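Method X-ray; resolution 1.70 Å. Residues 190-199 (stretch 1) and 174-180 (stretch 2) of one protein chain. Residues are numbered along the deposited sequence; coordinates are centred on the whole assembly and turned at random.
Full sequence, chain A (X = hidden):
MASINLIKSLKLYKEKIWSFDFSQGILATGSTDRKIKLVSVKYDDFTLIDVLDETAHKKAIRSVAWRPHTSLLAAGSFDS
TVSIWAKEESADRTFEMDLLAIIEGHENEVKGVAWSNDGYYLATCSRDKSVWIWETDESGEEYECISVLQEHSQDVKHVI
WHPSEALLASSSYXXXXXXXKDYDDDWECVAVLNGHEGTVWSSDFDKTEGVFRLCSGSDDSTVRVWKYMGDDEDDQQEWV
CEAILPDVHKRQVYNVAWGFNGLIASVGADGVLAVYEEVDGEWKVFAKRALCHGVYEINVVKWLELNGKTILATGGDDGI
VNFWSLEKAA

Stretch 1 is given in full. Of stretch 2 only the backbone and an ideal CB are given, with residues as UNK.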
# COMPACT_ATOMS: atom_id res chain seq x y z
N VAL A 190 19.20 -3.50 1.99
CA VAL A 190 20.23 -3.20 0.98
C VAL A 190 20.28 -1.72 0.60
O VAL A 190 21.21 -1.26 -0.12
CB VAL A 190 20.10 -4.10 -0.28
CG1 VAL A 190 20.34 -5.56 0.15
CG2 VAL A 190 18.77 -3.91 -0.94
N ALA A 191 19.33 -0.96 1.11
CA ALA A 191 19.41 0.52 0.95
C ALA A 191 18.53 1.27 1.92
O ALA A 191 17.48 0.81 2.29
CB ALA A 191 19.05 0.89 -0.50
N VAL A 192 18.98 2.45 2.33
CA VAL A 192 18.20 3.33 3.15
C VAL A 192 18.06 4.60 2.28
O VAL A 192 19.09 5.20 1.86
CB VAL A 192 18.92 3.69 4.46
CG1 VAL A 192 18.03 4.59 5.30
CG2 VAL A 192 19.38 2.43 5.22
N LEU A 193 16.83 4.94 1.96
CA LEU A 193 16.47 6.11 1.16
C LEU A 193 16.23 7.29 2.09
O LEU A 193 15.15 7.42 2.69
CB LEU A 193 15.22 5.84 0.31
CG LEU A 193 15.33 4.69 -0.72
CD1 LEU A 193 14.14 4.50 -1.60
CD2 LEU A 193 16.45 4.95 -1.56
N ASN A 194 17.26 8.14 2.20
CA ASN A 194 17.32 9.27 3.12
C ASN A 194 17.00 10.52 2.32
O ASN A 194 17.60 10.74 1.25
CB ASN A 194 18.74 9.43 3.63
CG ASN A 194 19.12 8.38 4.61
OD1 ASN A 194 18.35 8.07 5.53
ND2 ASN A 194 20.33 7.85 4.47
N GLY A 195 16.05 11.31 2.80
CA GLY A 195 15.77 12.59 2.19
C GLY A 195 14.48 13.25 2.65
O GLY A 195 14.40 14.50 2.76
N HIS A 196 13.44 12.44 2.89
CA HIS A 196 12.20 13.05 3.33
C HIS A 196 12.48 13.68 4.71
O HIS A 196 13.36 13.23 5.47
CB HIS A 196 11.06 12.01 3.47
CG HIS A 196 10.34 11.71 2.19
ND1 HIS A 196 9.64 12.65 1.47
CD2 HIS A 196 10.17 10.53 1.53
CE1 HIS A 196 9.09 12.08 0.41
NE2 HIS A 196 9.40 10.80 0.43
N GLU A 197 11.71 14.71 5.00
CA GLU A 197 11.85 15.45 6.27
C GLU A 197 10.80 15.09 7.32
O GLU A 197 10.83 15.61 8.45
CB GLU A 197 11.89 16.96 5.98
CG GLU A 197 13.31 17.45 5.55
CD GLU A 197 14.39 17.29 6.62
OE1 GLU A 197 14.09 17.45 7.83
OE2 GLU A 197 15.53 16.96 6.28
N GLY A 198 9.92 14.14 7.00
CA GLY A 198 8.93 13.71 7.98
C GLY A 198 8.53 12.31 7.63
O GLY A 198 9.07 11.73 6.71
N THR A 199 7.54 11.80 8.36
CA THR A 199 7.10 10.38 8.18
C THR A 199 6.84 10.04 6.72
O THR A 199 6.15 10.78 6.00
CB THR A 199 5.77 10.23 8.95
OG1 THR A 199 6.09 10.30 10.33
CG2 THR A 199 5.04 8.90 8.62
N UNK A 174 10.50 7.10 10.87
CA UNK A 174 11.91 7.53 11.00
C UNK A 174 12.38 8.35 9.79
O UNK A 174 13.55 8.71 9.70
CB UNK A 174 12.82 6.31 11.17
N UNK A 175 11.45 8.64 8.90
CA UNK A 175 11.65 9.49 7.70
C UNK A 175 12.37 8.79 6.53
O UNK A 175 12.68 9.45 5.50
CB UNK A 175 12.45 10.73 8.09
N UNK A 176 12.59 7.49 6.68
CA UNK A 176 13.25 6.71 5.61
C UNK A 176 12.34 5.68 4.96
O UNK A 176 11.27 5.32 5.48
CB UNK A 176 14.48 6.00 6.17
N UNK A 177 12.71 5.33 3.73
CA UNK A 177 12.26 4.09 3.10
C UNK A 177 13.47 3.14 3.14
O UNK A 177 14.60 3.56 2.85
CB UNK A 177 11.76 4.32 1.67
N UNK A 178 13.25 1.86 3.49
CA UNK A 178 14.29 0.86 3.42
C UNK A 178 13.92 -0.17 2.36
O UNK A 178 12.74 -0.51 2.20
CB UNK A 178 14.50 0.20 4.78
N UNK A 179 14.93 -0.64 1.66
CA UNK A 179 14.75 -1.67 0.62
C UNK A 179 15.35 -2.93 1.17
O UNK A 179 16.49 -2.92 1.68
CB UNK A 179 15.39 -1.28 -0.71
N UNK A 180 14.64 -4.06 1.01
CA UNK A 180 15.07 -5.31 1.58
C UNK A 180 15.09 -6.35 0.47
O UNK A 180 14.19 -6.36 -0.39
CB UNK A 180 14.16 -5.74 2.73

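The two strands run antiparallel, and the side chains of 177 to 179 alternate between the two faces of the sheet. Position 174 points its CA-to-CB bond away, with nothing of stretch 1 within 5.5 Å of the ideal CB, so stretch 1 leaves the choice open. It is Asp-174, which serves its own turn: OD1 of Asp-174 accepts from the backbone N of 176 at 2.9 Å.

Position 175 has a positive phi (78°), which favours Gly, Asn or Asp. Its CB points sideways, 3.7 Å from His-196 O and 3.8 Å from Gly-198 O, beside a loop rich in carbonyls; a short polar side chain would fit, and a donor could find partners. The residue is Asp-175. The end of its side chain comes nearer the loop, and OD1 packs 2.9 Å from Gly-198 C, while OD1 to Thr-199 N, at 3.3 Å, has too poor an angle for a hydrogen bond. With acceptors on both sides, a water bridges them, donating to Asp-175 OD2 (2.9 Å) and to His-196 O (3.0 Å). Two more waters tie Asp-175 O to stretch 1, one through His-196 N and Leu-193 O, the other through Gly-195 N and His-196 O.

At 176 the CB points sideways, 3.9 Å from Val-192 CG1 and 4.4 Å from Asn-194 OD1. This mixed setting suits Thr, Val or Ser. Thr-176 places CG2 3.4 Å from Asn-194 OD1, and its OG1 donates to Asp-174 OD1 at 2.8 Å.

Position 177 lies on the face of Leu-193, its CB 4.0 Å from Leu-193 CB, where Val, Ile or Leu would suit. Val-177 packs there. Its backbone pairs with Leu-193: Leu-193 N donates to Val-177 O at 2.8 Å, while the return bond from Val-177 N to Leu-193 O is weak at 3.4 Å.

Position 178 turns to the other face, beside Val-192. A branched aliphatic residue or a long chain able to lie along that valine would serve. Arg-178 takes the second course: Val-192 CG2 lies over one face of its guanidinium, 3.2 Å from Arg-178 NH1.

Position 179 returns to the face of Ala-191 and Leu-193, its CB 4.3 Å from Val-190 CG2. The small alanine leaves room for a sizeable aliphatic chain, such as Ile, Leu or Val. Ile-179 reaches Val-190 CG2 with its CG2 (3.9 Å) and Leu-193 CD1 with its CD1 (4.3 Å). Its backbone O accepts from Val-190 N at 2.8 Å.

Position 180 points away, and stretch 1 scarcely restricts it. Trp-180 NE1 is hydrogen-bonded elsewhere in the structure.

Stretch 2 (174-180) DDTVRIW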
# COMPACT_ATOMS: atom_id res chain seq x y z
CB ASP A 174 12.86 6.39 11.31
CG ASP A 174 13.03 5.41 10.15
OD1 ASP A 174 12.54 5.77 9.06
OD2 ASP A 174 13.68 4.36 10.34
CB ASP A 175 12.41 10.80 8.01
CG ASP A 175 11.76 11.63 9.11
OD1 ASP A 175 10.60 11.39 9.49
OD2 ASP A 175 12.45 12.56 9.58
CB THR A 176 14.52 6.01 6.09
OG1 THR A 176 14.18 4.87 6.91
CG2 THR A 176 15.42 6.98 6.87
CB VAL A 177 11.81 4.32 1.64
CG1 VAL A 177 11.53 2.96 0.95
CG2 VAL A 177 10.60 5.24 1.58
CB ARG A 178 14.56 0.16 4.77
CG ARG A 178 15.39 1.08 5.67
CD ARG A 178 15.73 0.39 6.97
NE ARG A 178 16.49 1.30 7.80
CZ ARG A 178 17.79 1.26 8.02
NH1 ARG A 178 18.56 0.32 7.49
NH2 ARG A 178 18.31 2.23 8.80
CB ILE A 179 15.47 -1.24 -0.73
CG1 ILE A 179 15.04 0.13 -1.25
CG2 ILE A 179 15.26 -2.35 -1.82
CD1 ILE A 179 13.55 0.24 -1.51
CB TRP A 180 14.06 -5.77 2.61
CG TRP A 180 13.76 -4.72 3.63
CD1 TRP A 180 12.78 -3.78 3.53
CD2 TRP A 180 14.34 -4.57 4.95
NE1 TRP A 180 12.75 -3.00 4.69
CE2 TRP A 180 13.69 -3.47 5.56
CE3 TRP A 180 15.38 -5.24 5.65
CZ2 TRP A 180 14.03 -3.02 6.87
CZ3 TRP A 180 15.74 -4.77 6.92
CH2 TRP A 180 15.04 -3.66 7.52
O HOH W 1 13.23 9.50 2.95
O HOH W 2 15.34 10.91 5.50
O HOH W 3 14.79 13.56 8.11
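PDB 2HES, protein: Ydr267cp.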